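PDB 4DIM: phosphoribosylglycinamide synthetase from Anaerococcus prevotii, which probably acts as an ATP-dependent ligase of the ATP-grasp type, binding ATP and a divalent metal ion such as manganese. Local coordinates for residues A326-E331 against N371-Q376; V224-Y229 against K365-S370; F201-D206 against E308-F313; N95-N100 against L255-V260; K144-V149 against E188-G193. All coordinates share one frame; numbering follows the deposited sequence.

Contact 1. Residues A326-E331 against N371-Q376; sequences ARMIIE and NDCIGQ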
# COMPACT_ATOMS: atom_id res chain seq x y z
N ALA A 326 1.59 -14.52 -1.11
CA ALA A 326 0.80 -14.00 -2.23
C ALA A 326 1.73 -13.62 -3.31
O ALA A 326 2.68 -12.88 -3.03
CB ALA A 326 -0.04 -12.80 -1.81
N ARG A 327 1.52 -14.13 -4.51
CA ARG A 327 2.36 -13.80 -5.64
C ARG A 327 1.57 -13.51 -6.88
O ARG A 327 0.65 -14.26 -7.23
CB ARG A 327 3.29 -14.98 -5.91
CG ARG A 327 4.49 -14.97 -5.02
CD ARG A 327 5.49 -15.96 -5.53
NE ARG A 327 6.57 -16.09 -4.57
CZ ARG A 327 7.34 -17.16 -4.41
NH1 ARG A 327 7.18 -18.23 -5.19
NH2 ARG A 327 8.28 -17.17 -3.48
N MSE A 328 2.01 -12.48 -7.63
CA MSE A 328 1.45 -12.18 -8.94
C MSE A 328 2.01 -13.19 -9.93
O MSE A 328 3.19 -13.53 -9.87
CB MSE A 328 1.80 -10.76 -9.41
CG MSE A 328 1.39 -9.63 -8.43
SE MSE A 328 -0.51 -9.62 -7.70
CE MSE A 328 -0.19 -10.21 -5.82
N ILE A 329 1.14 -13.69 -10.84
CA ILE A 329 1.53 -14.54 -11.97
C ILE A 329 1.98 -13.60 -13.08
O ILE A 329 1.23 -12.71 -13.45
CB ILE A 329 0.40 -15.49 -12.48
CG1 ILE A 329 -0.12 -16.40 -11.34
CG2 ILE A 329 0.92 -16.33 -13.65
CD1 ILE A 329 -1.36 -17.16 -11.73
N ILE A 330 3.20 -13.76 -13.59
CA ILE A 330 3.73 -12.88 -14.63
C ILE A 330 4.37 -13.68 -15.75
O ILE A 330 4.68 -14.86 -15.57
CB ILE A 330 4.75 -11.88 -14.01
CG1 ILE A 330 5.95 -12.60 -13.36
CG2 ILE A 330 4.06 -10.95 -12.98
CD1 ILE A 330 7.12 -11.79 -13.26
N GLU A 331 4.55 -13.03 -16.92
CA GLU A 331 5.23 -13.62 -18.08
C GLU A 331 6.46 -12.78 -18.36
O GLU A 331 6.36 -11.56 -18.44
CB GLU A 331 4.31 -13.72 -19.31
CG GLU A 331 4.98 -14.31 -20.54
CD GLU A 331 5.51 -15.72 -20.40
OE1 GLU A 331 4.71 -16.64 -20.13
OE2 GLU A 331 6.73 -15.92 -20.61
N ASN A 371 0.25 -3.76 -14.39
CA ASN A 371 -0.96 -4.01 -15.18
C ASN A 371 -0.74 -5.17 -16.16
O ASN A 371 -1.72 -5.65 -16.74
CB ASN A 371 -1.41 -2.75 -15.92
CG ASN A 371 -1.64 -1.59 -14.97
OD1 ASN A 371 -2.66 -1.53 -14.27
ND2 ASN A 371 -0.66 -0.69 -14.85
N ASP A 372 0.52 -5.64 -16.30
CA ASP A 372 0.88 -6.80 -17.12
C ASP A 372 0.74 -8.14 -16.33
O ASP A 372 1.14 -9.18 -16.86
CB ASP A 372 2.33 -6.66 -17.65
CG ASP A 372 2.58 -5.41 -18.46
OD1 ASP A 372 1.77 -5.11 -19.36
OD2 ASP A 372 3.60 -4.73 -18.20
N CYS A 373 0.18 -8.13 -15.08
CA CYS A 373 -0.02 -9.36 -14.30
C CYS A 373 -1.10 -10.20 -14.98
O CYS A 373 -2.13 -9.65 -15.40
CB CYS A 373 -0.41 -9.06 -12.85
SG CYS A 373 0.90 -8.31 -11.83
N ILE A 374 -0.86 -11.52 -15.08
CA ILE A 374 -1.80 -12.50 -15.65
C ILE A 374 -2.82 -12.93 -14.58
O ILE A 374 -3.97 -13.24 -14.89
CB ILE A 374 -1.03 -13.71 -16.24
CG1 ILE A 374 -0.24 -13.27 -17.49
CG2 ILE A 374 -1.97 -14.90 -16.55
CD1 ILE A 374 1.21 -12.87 -17.22
N GLY A 375 -2.40 -12.93 -13.33
CA GLY A 375 -3.27 -13.31 -12.23
C GLY A 375 -2.55 -13.22 -10.91
O GLY A 375 -1.52 -12.55 -10.80
N GLN A 376 -3.09 -13.94 -9.92
CA GLN A 376 -2.49 -13.99 -8.60
C GLN A 376 -2.88 -15.25 -7.87
O GLN A 376 -3.97 -15.79 -8.10
CB GLN A 376 -2.87 -12.78 -7.75
CG GLN A 376 -4.34 -12.74 -7.34
CD GLN A 376 -4.73 -11.40 -6.80
OE1 GLN A 376 -4.09 -10.38 -7.02
NE2 GLN A 376 -5.84 -11.36 -6.15

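Contact 2. Residues V224-Y229 against K365-S370; sequences VPVGHY and KKFENS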
# COMPACT_ATOMS: atom_id res chain seq x y z
N VAL A 224 9.32 -3.64 -9.42
CA VAL A 224 7.87 -3.81 -9.35
C VAL A 224 7.50 -4.77 -8.21
O VAL A 224 8.05 -5.87 -8.14
CB VAL A 224 7.26 -4.30 -10.69
CG1 VAL A 224 5.72 -4.37 -10.60
CG2 VAL A 224 7.69 -3.40 -11.85
N PRO A 225 6.56 -4.42 -7.32
CA PRO A 225 6.14 -5.39 -6.28
C PRO A 225 5.40 -6.55 -6.93
O PRO A 225 4.47 -6.32 -7.69
CB PRO A 225 5.23 -4.57 -5.34
CG PRO A 225 5.40 -3.10 -5.78
CD PRO A 225 5.78 -3.16 -7.23
N VAL A 226 5.84 -7.79 -6.69
CA VAL A 226 5.22 -9.01 -7.27
C VAL A 226 4.87 -10.08 -6.22
O VAL A 226 4.32 -11.12 -6.58
CB VAL A 226 6.11 -9.61 -8.36
CG1 VAL A 226 6.39 -8.59 -9.44
CG2 VAL A 226 7.40 -10.15 -7.78
N GLY A 227 5.15 -9.82 -4.96
CA GLY A 227 4.79 -10.77 -3.92
C GLY A 227 4.90 -10.21 -2.52
O GLY A 227 5.66 -9.27 -2.26
N HIS A 228 4.11 -10.81 -1.63
CA HIS A 228 4.10 -10.46 -0.22
C HIS A 228 4.00 -11.72 0.58
O HIS A 228 3.52 -12.74 0.07
CB HIS A 228 2.96 -9.47 0.12
CG HIS A 228 3.19 -8.11 -0.46
ND1 HIS A 228 4.13 -7.26 0.07
CD2 HIS A 228 2.62 -7.52 -1.52
CE1 HIS A 228 4.10 -6.18 -0.67
NE2 HIS A 228 3.22 -6.30 -1.65
N TYR A 229 4.48 -11.68 1.82
CA TYR A 229 4.39 -12.83 2.68
C TYR A 229 4.46 -12.47 4.12
O TYR A 229 5.00 -11.46 4.49
CB TYR A 229 5.47 -13.88 2.35
CG TYR A 229 6.89 -13.39 2.49
CD1 TYR A 229 7.59 -12.89 1.39
CD2 TYR A 229 7.58 -13.50 3.71
CE1 TYR A 229 8.92 -12.46 1.51
CE2 TYR A 229 8.90 -13.10 3.83
CZ TYR A 229 9.58 -12.59 2.72
OH TYR A 229 10.84 -12.08 2.84
N LYS A 365 1.61 -9.32 -22.30
CA LYS A 365 2.77 -8.46 -22.52
C LYS A 365 3.91 -8.87 -21.61
O LYS A 365 3.73 -8.86 -20.40
CB LYS A 365 2.41 -6.98 -22.27
CG LYS A 365 1.77 -6.26 -23.46
CD LYS A 365 1.27 -4.86 -23.08
CE LYS A 365 2.36 -3.83 -22.81
NZ LYS A 365 2.13 -3.06 -21.55
N LYS A 366 5.11 -9.16 -22.19
CA LYS A 366 6.34 -9.46 -21.44
C LYS A 366 6.44 -8.43 -20.31
O LYS A 366 6.53 -7.23 -20.57
CB LYS A 366 7.56 -9.40 -22.38
CG LYS A 366 8.88 -9.80 -21.72
CD LYS A 366 9.97 -8.74 -21.94
CE LYS A 366 11.32 -9.13 -21.39
NZ LYS A 366 12.05 -10.10 -22.27
N PHE A 367 6.30 -8.91 -19.07
CA PHE A 367 6.20 -8.12 -17.85
C PHE A 367 7.19 -6.98 -17.73
O PHE A 367 8.41 -7.17 -17.77
CB PHE A 367 6.34 -9.01 -16.62
CG PHE A 367 5.90 -8.34 -15.34
CD1 PHE A 367 6.83 -7.94 -14.40
CD2 PHE A 367 4.56 -8.15 -15.07
CE1 PHE A 367 6.42 -7.34 -13.21
CE2 PHE A 367 4.15 -7.56 -13.87
CZ PHE A 367 5.09 -7.14 -12.96
N GLU A 368 6.62 -5.78 -17.54
CA GLU A 368 7.31 -4.50 -17.36
C GLU A 368 6.64 -3.70 -16.21
O GLU A 368 7.37 -3.11 -15.40
CB GLU A 368 7.40 -3.68 -18.69
CG GLU A 368 6.21 -3.76 -19.63
CD GLU A 368 6.47 -3.35 -21.07
OE1 GLU A 368 7.17 -2.34 -21.29
OE2 GLU A 368 5.92 -4.02 -21.98
N ASN A 369 5.28 -3.67 -16.10
CA ASN A 369 4.56 -2.99 -15.01
C ASN A 369 3.46 -3.87 -14.43
O ASN A 369 3.11 -4.90 -14.98
CB ASN A 369 3.98 -1.65 -15.48
CG ASN A 369 2.86 -1.76 -16.50
OD1 ASN A 369 1.69 -1.91 -16.14
ND2 ASN A 369 3.18 -1.62 -17.78
N SER A 370 2.91 -3.44 -13.30
CA SER A 370 1.87 -4.14 -12.53
C SER A 370 0.60 -4.51 -13.33
O SER A 370 -0.06 -5.50 -12.98
CB SER A 370 1.46 -3.28 -11.34
OG SER A 370 1.40 -1.90 -11.68

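Contact 3. Residues F201-D206 against E308-F313; sequences FVYKND and ENPLVF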
# COMPACT_ATOMS: atom_id res chain seq x y z
N PHE A 201 -3.57 -0.86 11.81
CA PHE A 201 -4.96 -0.44 11.84
C PHE A 201 -5.13 0.40 13.08
O PHE A 201 -4.74 -0.05 14.15
CB PHE A 201 -5.86 -1.69 11.85
CG PHE A 201 -7.32 -1.42 11.64
CD1 PHE A 201 -7.91 -1.57 10.39
CD2 PHE A 201 -8.14 -1.10 12.71
CE1 PHE A 201 -9.27 -1.39 10.22
CE2 PHE A 201 -9.50 -0.89 12.53
CZ PHE A 201 -10.06 -1.05 11.29
N VAL A 202 -5.63 1.63 12.92
CA VAL A 202 -5.86 2.54 14.04
C VAL A 202 -7.41 2.85 14.18
O VAL A 202 -8.07 3.16 13.22
CB VAL A 202 -4.96 3.82 13.95
CG1 VAL A 202 -5.12 4.56 12.64
CG2 VAL A 202 -5.18 4.74 15.15
N TYR A 203 -7.95 2.71 15.40
CA TYR A 203 -9.38 2.96 15.69
C TYR A 203 -9.53 3.65 17.04
O TYR A 203 -9.13 3.09 18.06
CB TYR A 203 -10.14 1.63 15.71
CG TYR A 203 -11.57 1.74 16.19
CD1 TYR A 203 -12.52 2.44 15.47
CD2 TYR A 203 -12.00 1.02 17.31
CE1 TYR A 203 -13.85 2.48 15.87
CE2 TYR A 203 -13.34 1.04 17.70
CZ TYR A 203 -14.25 1.79 16.99
OH TYR A 203 -15.58 1.80 17.34
N LYS A 204 -10.10 4.85 17.05
CA LYS A 204 -10.28 5.66 18.26
C LYS A 204 -8.92 5.84 18.96
O LYS A 204 -8.81 5.73 20.18
CB LYS A 204 -11.33 5.04 19.20
CG LYS A 204 -12.72 4.99 18.60
CD LYS A 204 -13.66 4.22 19.53
CE LYS A 204 -15.12 4.42 19.22
NZ LYS A 204 -15.67 5.59 19.93
N ASN A 205 -7.89 6.06 18.15
CA ASN A 205 -6.51 6.35 18.51
C ASN A 205 -5.75 5.15 19.15
O ASN A 205 -4.61 5.34 19.59
CB ASN A 205 -6.44 7.63 19.37
CG ASN A 205 -6.78 8.87 18.55
OD1 ASN A 205 -6.31 9.05 17.42
ND2 ASN A 205 -7.62 9.76 19.07
N ASP A 206 -6.30 3.92 19.07
CA ASP A 206 -5.65 2.72 19.55
C ASP A 206 -5.20 1.91 18.31
O ASP A 206 -6.01 1.55 17.44
CB ASP A 206 -6.57 1.92 20.51
CG ASP A 206 -6.85 2.61 21.87
OD1 ASP A 206 -5.86 3.04 22.55
OD2 ASP A 206 -8.04 2.67 22.28
N GLU A 308 -19.54 2.07 12.51
CA GLU A 308 -19.78 0.87 13.31
C GLU A 308 -18.43 0.39 13.91
O GLU A 308 -17.37 0.97 13.61
CB GLU A 308 -20.48 -0.25 12.51
CG GLU A 308 -21.91 0.07 12.10
CD GLU A 308 -22.89 0.39 13.21
OE1 GLU A 308 -23.82 1.18 12.95
OE2 GLU A 308 -22.74 -0.14 14.34
N ASN A 309 -18.50 -0.61 14.81
CA ASN A 309 -17.36 -1.11 15.55
C ASN A 309 -16.60 -2.25 14.81
O ASN A 309 -17.07 -3.39 14.74
CB ASN A 309 -17.81 -1.63 16.92
CG ASN A 309 -16.68 -1.84 17.92
OD1 ASN A 309 -15.50 -1.56 17.65
ND2 ASN A 309 -17.04 -2.31 19.11
N PRO A 310 -15.35 -1.98 14.40
CA PRO A 310 -14.54 -3.05 13.83
C PRO A 310 -14.07 -4.11 14.86
O PRO A 310 -13.73 -5.22 14.47
CB PRO A 310 -13.33 -2.29 13.24
CG PRO A 310 -13.22 -1.08 13.99
CD PRO A 310 -14.59 -0.71 14.46
N LEU A 311 -14.11 -3.79 16.16
CA LEU A 311 -13.63 -4.71 17.20
C LEU A 311 -14.42 -6.01 17.31
O LEU A 311 -13.88 -6.99 17.80
CB LEU A 311 -13.58 -4.02 18.54
CG LEU A 311 -12.58 -2.84 18.58
CD1 LEU A 311 -12.72 -2.05 19.85
CD2 LEU A 311 -11.15 -3.33 18.37
N VAL A 312 -15.65 -6.03 16.78
CA VAL A 312 -16.54 -7.19 16.66
C VAL A 312 -15.87 -8.30 15.83
O VAL A 312 -16.09 -9.49 16.10
CB VAL A 312 -17.87 -6.72 15.99
CG1 VAL A 312 -18.67 -7.86 15.36
CG2 VAL A 312 -18.71 -5.95 17.01
N PHE A 313 -15.10 -7.90 14.80
CA PHE A 313 -14.36 -8.81 13.93
C PHE A 313 -12.96 -9.10 14.49
O PHE A 313 -12.51 -10.23 14.34
CB PHE A 313 -14.24 -8.24 12.51
CG PHE A 313 -15.56 -7.83 11.90
CD1 PHE A 313 -16.45 -8.78 11.44
CD2 PHE A 313 -15.98 -6.52 11.97
CE1 PHE A 313 -17.73 -8.42 11.02
CE2 PHE A 313 -17.27 -6.16 11.57
CZ PHE A 313 -18.12 -7.11 11.06

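Contact 4. Residues N95-N100 against L255-V260; sequences NLVGLN and LNNCAV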
# COMPACT_ATOMS: atom_id res chain seq x y z
N ASN A 95 -18.81 14.62 8.00
CA ASN A 95 -18.66 14.17 9.38
C ASN A 95 -18.85 12.64 9.47
O ASN A 95 -19.56 12.10 10.32
CB ASN A 95 -19.60 14.94 10.33
CG ASN A 95 -19.22 14.83 11.80
OD1 ASN A 95 -18.04 14.79 12.18
ND2 ASN A 95 -20.22 14.76 12.67
N LEU A 96 -18.16 11.96 8.60
CA LEU A 96 -18.17 10.50 8.52
C LEU A 96 -16.90 10.01 9.18
O LEU A 96 -15.94 10.77 9.28
CB LEU A 96 -18.25 10.08 7.05
CG LEU A 96 -19.35 10.73 6.24
CD1 LEU A 96 -19.36 10.24 4.83
CD2 LEU A 96 -20.71 10.50 6.88
N VAL A 97 -16.89 8.76 9.67
CA VAL A 97 -15.69 8.20 10.30
C VAL A 97 -14.60 7.97 9.23
O VAL A 97 -14.90 7.57 8.10
CB VAL A 97 -16.01 6.91 11.08
CG1 VAL A 97 -14.75 6.17 11.49
CG2 VAL A 97 -16.86 7.25 12.32
N GLY A 98 -13.35 8.30 9.61
CA GLY A 98 -12.18 8.18 8.75
C GLY A 98 -11.01 9.07 9.11
O GLY A 98 -11.04 9.78 10.11
N LEU A 99 -9.94 9.03 8.28
CA LEU A 99 -8.77 9.92 8.45
C LEU A 99 -9.17 11.37 8.14
O LEU A 99 -10.15 11.60 7.43
CB LEU A 99 -7.59 9.49 7.58
CG LEU A 99 -7.58 9.88 6.07
CD1 LEU A 99 -6.28 9.49 5.43
CD2 LEU A 99 -8.72 9.23 5.31
N ASN A 100 -8.42 12.35 8.68
CA ASN A 100 -8.71 13.77 8.46
C ASN A 100 -7.79 14.29 7.34
O ASN A 100 -6.78 13.66 7.05
CB ASN A 100 -8.63 14.61 9.79
CG ASN A 100 -7.29 14.70 10.46
OD1 ASN A 100 -6.30 15.06 9.84
ND2 ASN A 100 -7.21 14.49 11.76
N LEU A 255 -2.89 10.10 12.27
CA LEU A 255 -3.78 9.20 11.56
C LEU A 255 -4.76 8.55 12.51
O LEU A 255 -4.37 8.19 13.61
CB LEU A 255 -3.01 8.10 10.82
CG LEU A 255 -2.38 8.47 9.50
CD1 LEU A 255 -1.07 9.12 9.72
CD2 LEU A 255 -2.12 7.25 8.68
N ASN A 256 -6.02 8.36 12.08
CA ASN A 256 -6.99 7.67 12.90
C ASN A 256 -8.13 7.08 12.07
O ASN A 256 -8.36 7.50 10.94
CB ASN A 256 -7.55 8.63 13.95
CG ASN A 256 -8.31 7.97 15.06
OD1 ASN A 256 -8.07 6.80 15.39
ND2 ASN A 256 -9.30 8.66 15.61
N ASN A 257 -8.80 6.06 12.61
CA ASN A 257 -9.97 5.42 12.03
C ASN A 257 -9.72 5.05 10.57
O ASN A 257 -10.52 5.30 9.65
CB ASN A 257 -11.18 6.33 12.15
CG ASN A 257 -11.55 6.71 13.59
OD1 ASN A 257 -11.32 5.97 14.53
ND2 ASN A 257 -12.21 7.85 13.77
N CYS A 258 -8.56 4.43 10.38
CA CYS A 258 -8.09 4.01 9.09
C CYS A 258 -7.18 2.84 9.22
O CYS A 258 -6.55 2.65 10.26
CB CYS A 258 -7.38 5.16 8.36
SG CYS A 258 -5.88 5.75 9.18
N ALA A 259 -7.09 2.06 8.12
CA ALA A 259 -6.11 0.99 7.96
C ALA A 259 -4.87 1.71 7.46
O ALA A 259 -5.01 2.77 6.86
CB ALA A 259 -6.62 -0.04 6.96
N VAL A 260 -3.71 1.23 7.78
CA VAL A 260 -2.44 1.89 7.43
C VAL A 260 -1.49 0.94 6.71
O VAL A 260 -1.40 -0.26 7.02
CB VAL A 260 -1.77 2.45 8.72
CG1 VAL A 260 -0.40 3.07 8.45
CG2 VAL A 260 -2.71 3.43 9.45

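Contact 5. Residues K144-V149 against E188-G193; sequences KLPVIV and EEFIEG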
# COMPACT_ATOMS: atom_id res chain seq x y z
N LYS A 144 23.91 11.64 8.29
CA LYS A 144 24.88 10.55 8.15
C LYS A 144 25.07 10.21 6.66
O LYS A 144 24.09 10.18 5.90
CB LYS A 144 24.46 9.29 8.99
CG LYS A 144 23.57 8.22 8.30
CD LYS A 144 23.13 7.11 9.29
CE LYS A 144 21.86 6.40 8.87
NZ LYS A 144 20.65 6.99 9.50
N LEU A 145 26.33 9.98 6.25
CA LEU A 145 26.66 9.55 4.88
C LEU A 145 26.28 8.07 4.71
O LEU A 145 26.23 7.36 5.71
CB LEU A 145 28.17 9.74 4.57
CG LEU A 145 28.55 11.10 3.99
CD1 LEU A 145 28.29 12.22 4.99
CD2 LEU A 145 30.00 11.08 3.55
N PRO A 146 26.09 7.55 3.48
CA PRO A 146 26.05 8.28 2.20
C PRO A 146 24.78 9.10 2.07
O PRO A 146 23.84 8.95 2.84
CB PRO A 146 26.12 7.17 1.14
CG PRO A 146 25.80 5.87 1.85
CD PRO A 146 25.71 6.13 3.33
N VAL A 147 24.78 9.99 1.10
CA VAL A 147 23.64 10.85 0.85
C VAL A 147 23.32 10.84 -0.60
O VAL A 147 24.12 10.42 -1.44
CB VAL A 147 23.82 12.30 1.35
CG1 VAL A 147 23.65 12.40 2.86
CG2 VAL A 147 25.16 12.86 0.93
N ILE A 148 22.10 11.25 -0.86
CA ILE A 148 21.53 11.46 -2.17
C ILE A 148 21.39 12.96 -2.35
O ILE A 148 21.04 13.65 -1.39
CB ILE A 148 20.19 10.75 -2.26
CG1 ILE A 148 20.38 9.25 -2.45
CG2 ILE A 148 19.33 11.36 -3.35
CD1 ILE A 148 20.53 8.78 -3.89
N VAL A 149 21.66 13.46 -3.56
CA VAL A 149 21.42 14.85 -3.95
C VAL A 149 20.41 14.80 -5.03
O VAL A 149 20.59 14.09 -6.03
CB VAL A 149 22.63 15.65 -4.38
CG1 VAL A 149 22.26 17.12 -4.42
CG2 VAL A 149 23.81 15.43 -3.44
N GLU A 188 19.67 14.38 1.12
CA GLU A 188 18.98 13.42 1.99
C GLU A 188 19.85 12.24 2.30
O GLU A 188 20.58 11.77 1.44
CB GLU A 188 17.67 12.96 1.32
CG GLU A 188 16.81 12.08 2.18
CD GLU A 188 15.48 11.70 1.56
OE1 GLU A 188 15.48 10.85 0.65
OE2 GLU A 188 14.45 12.22 2.03
N GLU A 189 19.72 11.71 3.52
CA GLU A 189 20.43 10.49 3.93
C GLU A 189 20.05 9.35 3.02
O GLU A 189 18.86 9.13 2.72
CB GLU A 189 20.07 10.09 5.36
CG GLU A 189 20.53 11.04 6.45
CD GLU A 189 20.15 10.54 7.83
OE1 GLU A 189 21.04 10.49 8.72
OE2 GLU A 189 18.96 10.23 8.04
N PHE A 190 21.06 8.61 2.57
CA PHE A 190 20.85 7.45 1.73
C PHE A 190 20.91 6.23 2.64
O PHE A 190 21.95 5.96 3.24
CB PHE A 190 21.88 7.39 0.60
CG PHE A 190 21.59 6.31 -0.42
CD1 PHE A 190 20.34 6.19 -1.00
CD2 PHE A 190 22.57 5.40 -0.78
CE1 PHE A 190 20.06 5.15 -1.88
CE2 PHE A 190 22.30 4.38 -1.68
CZ PHE A 190 21.04 4.26 -2.23
N ILE A 191 19.75 5.58 2.85
CA ILE A 191 19.60 4.42 3.72
C ILE A 191 19.54 3.22 2.81
O ILE A 191 18.61 3.09 2.03
CB ILE A 191 18.35 4.54 4.63
CG1 ILE A 191 18.27 5.90 5.35
CG2 ILE A 191 18.30 3.40 5.63
CD1 ILE A 191 19.35 6.13 6.41
N GLU A 192 20.54 2.39 2.84
CA GLU A 192 20.56 1.21 1.99
C GLU A 192 20.52 0.04 2.97
O GLU A 192 21.25 0.04 3.96
CB GLU A 192 21.77 1.24 0.99
CG GLU A 192 23.19 1.28 1.55
CD GLU A 192 23.72 2.59 2.14
OE1 GLU A 192 24.91 2.87 1.89
OE2 GLU A 192 23.01 3.24 2.95
N GLY A 193 19.56 -0.87 2.78
CA GLY A 193 19.42 -2.00 3.68
C GLY A 193 18.32 -2.97 3.29
O GLY A 193 17.93 -3.03 2.13

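Contact 1. Residues A326-E331 against N371-Q376
Arg327 and Gln376 meet where neighbouring antiparallel strands of the large sheet, 323-329 and 375-381, run side by side: Arg327 O lies 3.4 Å from Gln376 CA in a CA-H...O contact, while the guanidinium turns elsewhere, to Glu216. Met328, present as selenomethionine, faces Gln376 as a non-hydrogen-bonded pair. Their side chains lie alongside each other and point the same way, with SE 3.7 Å from Gln376 OE1; the amide nitrogen of that glutamine is held separately by Glu353. Met328 CB stands 3.6 Å from Cys373 SG, and chi1 of -55°, CG anti to the carbonyl carbon, brings CG beside the same sulfur. Ile329 changes the pattern. Its N donates to Gly375 O at 2.9 Å, but its O accepts from Ile374 N at 2.9 Å, so the ladder slips by one residue as strand 375-381 gives way to the preceding loop. On the sheet face opposite to Met328, the Ile329 side chain lies across Gly375, its CG1 against the glycine backbone. Ile330 then adds a looser touch, its CG2 4.3 Å from Cys373 SG. Finally Glu331 is met by the end of Ile374, whose CD1 sits 3.8 Å from Glu331 CB.

Contact 2. Residues V224-Y229 against K365-S370
Val224 and Asn369 mark the nearest approach of the two backbones, with 6.6 Å between their CA atoms, so strand 223-230 and the irregular 365-370 loop are joined by side chains and not by a ladder of backbone bonds. Val224 and Phe367 reach toward each other, tip to tip. Val224 CG1, anti to the backbone N (chi1 -176°), stands 3.7 Å from Phe367 CZ and also comes within 4.0 Å of Ser370 N. The second methyl serves a different partner: Val224 CG2 lies 3.6 Å from Glu368 O in a van der Waals contact; that carbonyl is hydrogen-bonded to Ser220 OG. Val226 comes to the same end of the ring at a slant, its CG1 4.0 Å from Phe367 CE1, so that two methyls from alternate strand residues share one aromatic tip. Elsewhere the ring meets Tyr218, the two planes nearly perpendicular, and packs on Ile330, while within the loop Asp372 OD2 accepts from the backbone N of both Glu368 and Asn369. Val226, one of the two valines on the ring, also belongs with Gly227 to a classic beta bulge, both facing Glu216. A loop phenylalanine is thus packed against valines of an antiparallel strand at a classic beta bulge.

Contact 3. Residues F201-D206 against E308-F313
Tyr203 and Pro310 make the central contact, a CH-pi interaction: Pro310 CD lies 3.7 Å from the centroid of the tyrosine ring, 17° off its normal. The opposite face of that ring is covered by Lys204 CG from its own chain segment, which places the ring between an aliphatic chain and a proline. Apolar packing fills in around it. Leu311 CD1 comes up at the edge of the same ring, 3.8 Å from Tyr203 CE2, and Pro310 CG meets the edge of the Phe201 ring, 4.0 Å from CE2; Met304 of helix 297-305 touches both aromatic side chains. The polar part is led by Asn309. Its CG is anti to the backbone N (chi1 -165°), and its OD1 accepts from Leu311 N at 3.0 Å, a capping bond in the turn that leads into the short helix. That oxygen also lies 3.4 Å from Tyr203 OH. In its own segment Tyr203 begins a type I' turn, closed by paired backbone bonds between Tyr203 and Asp206, which joins strands 194-203 and 206-219 into a hairpin. A serine in place of Tyr203 would probably open a gap over Pro310 CD and leave Leu311 CD1 without its aromatic neighbour. The chemistry implies that the contact rests largely on apolar and CH-pi packing, while the clear hydrogen bonds lie within each segment.

Contact 4. Residues N95-N100 against L255-V260
Val97 and Asn257 cross at about a right angle, the valine laying CG1 3.6 Å from Asn257 CB and 3.8 Å from ND2. That methyl, anti to the backbone N (chi1 168°), therefore packs on the aliphatic root of the asparagine and the nitrogen side of its amide. Next to it the backbones come together. Gly98 CA points a hydrogen at Asn257 O, with 3.4 Å between the heavy atoms and an angle of 161° at the hydrogen, and Leu99 CA makes a more bent contact of the same type with Asn256 O at 3.5 Å. Leu99 CB and Cys258 CB close the row at 4.4 Å. A second shell sets these groups in place. Asn257 takes a left-handed backbone conformation (phi 50°) and, with Cys258, forms a G1 beta bulge opposite Val202 where strand 258-267 begins. Its OD1 accepts from Lys204 N, while Asn256 OD1 accepts from Asn205 N, so both asparagines spend their side-chain oxygens on the neighbouring hairpin turn. On the loop side, Leu99 packs on Ile84 and Ala88 of helix 84-94, and Asn100 is the N-cap of helix 101-108, its OD1 bonded to Ala103 N. The loop and the start of strand 258-267 are thus matched by van der Waals packing and weak CA-H...O contacts, while the stronger polar bonds are spent within each partner's own surroundings.

Contact 5. Residues K144-V149 against E188-G193
Ile148 and Glu188 exchange a closed pair of backbone hydrogen bonds, Ile148 N to Glu188 O at 2.8 Å and Glu188 N to Ile148 O at 3.0 Å, both nearly straight. One step on, Val147 and Glu189 form the non-hydrogen-bonded pair, and Phe190 N then donates to Pro146 O at 2.8 Å, carrying the ladder past the end of strand 186-189. The Glu189 carboxylate adds a second kind of link. Its CG is anti to the carbonyl carbon (chi1 -67°), and the extended chain beyond carries OE1 to 3.1 Å from Lys144 N, which meets the anti lone pair. The same OE1 makes a long salt bridge of 3.6 Å to Lys144 NZ and a further one to Arg126, so one backbone N-H and two cationic groups, the lysine at long range, gather round one oxygen. An alanine in place of Glu189 would probably leave Lys144 N without this acceptor and the charges of Arg126 and Lys144 without their carboxylate. Strands 147-150 and 186-189 are the inner pair of a four-stranded antiparallel sheet, consistent with the smaller subdomain of an ATP-grasp fold; in relatives the nucleotide lies in the cleft between it and the larger one. Apolar contacts follow the outgoing chain. Ile148 CG1 slants against the Phe190 ring, 3.4 Å from CD1, and Pro146, which follows a cis peptide bond, sets CG at the ring's edge, 4.2 Å from CD2. Ile191 CD1 crosses the end of the lysine chain, 3.5 Å from Lys144 CE.

Overall arrangement
Four of the five contacts belong to one eight-stranded antiparallel sheet. Contacts 1 and 2, their centres about 6 Å apart, touch each other through neighbouring strands 323-329 and 223-230; contacts 3 and 4, about 10 Å apart between centres, do so through 194-203 and 258-267. The two pairs lie on opposite sides of the chain's centre, about 30 to 32 Å from each other between centres. Contact 5 stands apart on the smaller sheet, about 27 Å from contact 2 between centres, and leads directly into strand 194-203. Along the chain, contacts 1 and 2 interleave, as do 3 and 4, while contact 5 falls between the segments of contact 4. Its separate sheet is consistent with the smaller subdomain of an ATP-grasp fold.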